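Long-range contact in anopheles Plasmodium-responsive Leucine-rich repeat protein 1B (Anopheles gambiae, PDB 4XGO), which probably takes part in the mosquito's response to Plasmodium through its leucine-rich repeat domain, the part described here, and may act with LRIM1: residues H133-L142 against L152-A160. Residues are numbered along the deposited sequence; the frame is centred on the assembly and turned at random.
Sequences HVDLALIPSL and LSTLAIPIA. Unlike the reference sequence in segment 152-160: A156 (reference Val).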
loop_
_atom_site.group_PDB
_atom_site.type_symbol
_atom_site.label_atom_id
_atom_site.label_comp_id
_atom_site.label_asym_id
_atom_site.label_seq_id
_atom_site.Cartn_x
_atom_site.Cartn_y
_atom_site.Cartn_z
ATOM N N HIS A 133 -2.253 -16.116 16.344
ATOM C CA HIS A 133 -2.785 -17.436 16.526
ATOM C C HIS A 133 -3.715 -17.803 15.379
ATOM O O HIS A 133 -4.658 -17.074 15.093
ATOM C CB HIS A 133 -3.592 -17.504 17.826
ATOM C CG HIS A 133 -4.200 -18.845 18.074
ATOM N ND1 HIS A 133 -3.489 -19.888 18.635
ATOM C CD2 HIS A 133 -5.427 -19.337 17.788
ATOM C CE1 HIS A 133 -4.272 -20.951 18.726
ATOM N NE2 HIS A 133 -5.447 -20.645 18.210
ATOM N N VAL A 134 -3.426 -18.934 14.746
ATOM C CA VAL A 134 -4.355 -19.617 13.875
ATOM C C VAL A 134 -3.946 -21.090 13.807
ATOM O O VAL A 134 -2.835 -21.405 13.367
ATOM C CB VAL A 134 -4.463 -18.992 12.466
ATOM C CG1 VAL A 134 -3.109 -18.876 11.784
ATOM C CG2 VAL A 134 -5.449 -19.795 11.628
ATOM N N ASP A 135 -4.823 -21.975 14.270
ATOM C CA ASP A 135 -4.531 -23.415 14.250
ATOM C C ASP A 135 -5.048 -24.032 12.957
ATOM O O ASP A 135 -6.185 -24.531 12.888
ATOM C CB ASP A 135 -5.124 -24.141 15.468
ATOM C CG ASP A 135 -4.668 -25.602 15.552
ATOM O OD1 ASP A 135 -4.106 -26.115 14.565
ATOM O OD2 ASP A 135 -4.857 -26.246 16.615
ATOM N N LEU A 136 -4.208 -23.978 11.922
ATOM C CA LEU A 136 -4.572 -24.497 10.607
ATOM C C LEU A 136 -4.745 -26.011 10.615
ATOM O O LEU A 136 -5.485 -26.555 9.799
ATOM C CB LEU A 136 -3.504 -24.119 9.560
ATOM C CG LEU A 136 -3.207 -22.634 9.381
ATOM C CD1 LEU A 136 -1.891 -22.439 8.617
ATOM C CD2 LEU A 136 -4.381 -21.953 8.682
ATOM N N ALA A 137 -4.074 -26.678 11.552
ATOM C CA ALA A 137 -4.078 -28.142 11.635
ATOM C C ALA A 137 -5.454 -28.719 11.961
ATOM O O ALA A 137 -5.718 -29.887 11.712
ATOM C CB ALA A 137 -3.049 -28.610 12.656
ATOM N N LEU A 138 -6.334 -27.884 12.497
ATOM C CA LEU A 138 -7.730 -28.243 12.711
ATOM C C LEU A 138 -8.563 -28.359 11.442
ATOM O O LEU A 138 -9.680 -28.875 11.494
ATOM C CB LEU A 138 -8.391 -27.199 13.612
ATOM C CG LEU A 138 -8.034 -27.335 15.081
ATOM C CD1 LEU A 138 -8.606 -26.161 15.870
ATOM C CD2 LEU A 138 -8.545 -28.672 15.620
ATOM N N ILE A 139 -8.042 -27.885 10.309
ATOM C CA ILE A 139 -8.802 -27.781 9.077
ATOM C C ILE A 139 -8.197 -28.710 8.011
ATOM O O ILE A 139 -7.461 -28.253 7.119
ATOM C CB ILE A 139 -8.797 -26.317 8.586
ATOM C CG1 ILE A 139 -9.020 -25.338 9.749
ATOM C CG2 ILE A 139 -9.816 -26.098 7.471
ATOM C CD1 ILE A 139 -8.572 -23.932 9.430
ATOM N N PRO A 140 -8.503 -30.020 8.078
ATOM C CA PRO A 140 -7.866 -30.997 7.188
ATOM C C PRO A 140 -8.237 -30.922 5.701
ATOM O O PRO A 140 -7.550 -31.526 4.865
ATOM C CB PRO A 140 -8.253 -32.355 7.814
ATOM C CG PRO A 140 -9.465 -32.079 8.598
ATOM C CD PRO A 140 -9.375 -30.676 9.083
ATOM N N SER A 141 -9.274 -30.156 5.367
ATOM C CA SER A 141 -9.673 -29.956 3.987
ATOM C C SER A 141 -8.719 -29.003 3.268
ATOM O O SER A 141 -8.750 -28.912 2.044
ATOM C CB SER A 141 -11.115 -29.425 3.914
ATOM O OG SER A 141 -11.309 -28.286 4.735
ATOM N N LEU A 142 -7.873 -28.289 4.007
ATOM C CA LEU A 142 -7.021 -27.259 3.353
ATOM C C LEU A 142 -6.070 -27.842 2.318
ATOM O O LEU A 142 -5.448 -28.876 2.533
ATOM C CB LEU A 142 -6.234 -26.439 4.384
ATOM C CG LEU A 142 -7.062 -25.491 5.241
ATOM C CD1 LEU A 142 -6.221 -24.895 6.364
ATOM C CD2 LEU A 142 -7.724 -24.373 4.440
ATOM N N LEU A 152 3.019 -14.829 13.561
ATOM C CA LEU A 152 2.906 -16.194 14.062
ATOM C C LEU A 152 4.266 -16.668 14.571
ATOM O O LEU A 152 5.284 -16.364 13.970
ATOM C CB LEU A 152 2.411 -17.144 12.970
ATOM C CG LEU A 152 1.015 -16.894 12.413
ATOM C CD1 LEU A 152 0.747 -17.764 11.190
ATOM C CD2 LEU A 152 -0.040 -17.107 13.491
ATOM N N SER A 153 4.261 -17.393 15.685
ATOM C CA SER A 153 5.502 -17.979 16.208
ATOM C C SER A 153 5.462 -19.494 16.123
ATOM O O SER A 153 6.500 -20.136 16.139
ATOM C CB SER A 153 5.750 -17.527 17.643
ATOM O OG SER A 153 6.081 -16.144 17.680
ATOM N N THR A 154 4.264 -20.077 16.064
ATOM C CA THR A 154 4.129 -21.517 15.932
ATOM C C THR A 154 3.313 -21.781 14.678
ATOM O O THR A 154 2.309 -21.115 14.450
ATOM C CB THR A 154 3.452 -22.134 17.160
ATOM O OG1 THR A 154 4.289 -21.906 18.304
ATOM C CG2 THR A 154 3.252 -23.622 16.977
ATOM N N LEU A 155 3.750 -22.732 13.867
ATOM C CA LEU A 155 3.011 -23.083 12.649
ATOM C C LEU A 155 2.549 -24.526 12.731
ATOM O O LEU A 155 3.364 -25.445 12.659
ATOM C CB LEU A 155 3.889 -22.870 11.414
ATOM C CG LEU A 155 3.246 -23.201 10.063
ATOM C CD1 LEU A 155 2.105 -22.225 9.773
ATOM C CD2 LEU A 155 4.283 -23.171 8.961
ATOM N N ALA A 156 1.240 -24.722 12.884
ATOM C CA ALA A 156 0.655 -26.042 12.800
ATOM C C ALA A 156 0.240 -26.300 11.358
ATOM O O ALA A 156 -0.600 -25.604 10.821
ATOM C CB ALA A 156 -0.542 -26.154 13.732
ATOM N N ILE A 157 0.854 -27.284 10.727
ATOM C CA ILE A 157 0.578 -27.574 9.323
ATOM C C ILE A 157 -0.475 -28.675 9.251
ATOM O O ILE A 157 -0.294 -29.737 9.852
ATOM C CB ILE A 157 1.869 -27.979 8.583
ATOM C CG1 ILE A 157 2.855 -26.800 8.599
ATOM C CG2 ILE A 157 1.561 -28.385 7.143
ATOM C CD1 ILE A 157 4.179 -27.068 7.952
ATOM N N PRO A 158 -1.579 -28.433 8.517
ATOM C CA PRO A 158 -2.599 -29.485 8.394
ATOM C C PRO A 158 -2.113 -30.702 7.578
ATOM O O PRO A 158 -1.054 -30.664 6.935
ATOM C CB PRO A 158 -3.779 -28.770 7.709
ATOM C CG PRO A 158 -3.184 -27.592 7.042
ATOM C CD PRO A 158 -1.979 -27.184 7.841
ATOM N N ILE A 159 -2.903 -31.759 7.618
ATOM C CA ILE A 159 -2.455 -33.088 7.202
ATOM C C ILE A 159 -2.285 -33.261 5.693
ATOM O O ILE A 159 -1.539 -34.131 5.252
ATOM C CB ILE A 159 -3.416 -34.169 7.756
ATOM C CG1 ILE A 159 -2.739 -35.546 7.765
ATOM C CG2 ILE A 159 -4.744 -34.174 7.000
ATOM C CD1 ILE A 159 -3.428 -36.523 8.680
ATOM N N ALA A 160 -2.986 -32.457 4.905
ATOM C CA ALA A 160 -3.005 -32.652 3.448
ATOM C C ALA A 160 -2.867 -31.379 2.622
ATOM O O ALA A 160 -3.167 -31.386 1.432
ATOM C CB ALA A 160 -4.280 -33.385 3.051
HETATM O O HOH W 1 -0.730 -20.134 15.874
HETATM O O HOH W 2 -0.083 -21.608 12.936
HETATM O O HOH W 3 -1.588 -23.458 12.053
HETATM O O HOH W 4 -5.006 -31.617 9.686
HETATM O O HOH W 5 -5.008 -30.302 4.871
#
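The pyrrolidine ring of P158 lies over the 3-10 turn 136-138, its CD against L136 CB at 3.8 Å and its CB 3.5 Å from L136 O. That carbonyl is already engaged within its own turn, accepting a bond from I139 N. L142 reaches the same ring from another direction, L142 CD1 meeting P158 CG at 4.1 Å. A137 CB and A156 CB meet at 3.7 Å; A156 replaces the valine of the reference sequence. The CB of D135 points away from 152-160, but with CG anti to the backbone N (chi1 -172°) its carboxylate comes back to the contact, OD1 lying 3.7 Å from A156 CB and taking a weak hydrogen bond from A137 N. L136 extends its CD1 toward L155 CD1, and V134 CG1 packs across L152 CD2 at 3.9 Å, adding two apolar pairs to the protein core.

Between the backbones the polar links run through water. One water accepts from L136 N at 2.7 Å and lies within donating distance of both V134 O and A156 O; a second lies between V134 O and T154 O. Near the other end, a water bridges A137 O and I159 N, and another collects P140 O, L142 O and A160 N. Bridging waters thus serve both ends of the contact, while A137 CA and P158 CA come to 3.8 Å.

The two segments are the non-concave parts of adjacent coils in the leucine-rich repeat solenoid, following strands 123-125 and 144-146 of its parallel ladder. L136 and L142 also pack on L124 of strand 123-125, whereas strand 154-156 continues the stacking on its other flank through backbone bonds from L155 to V173 and R175, alongside the parallel strand 173-175.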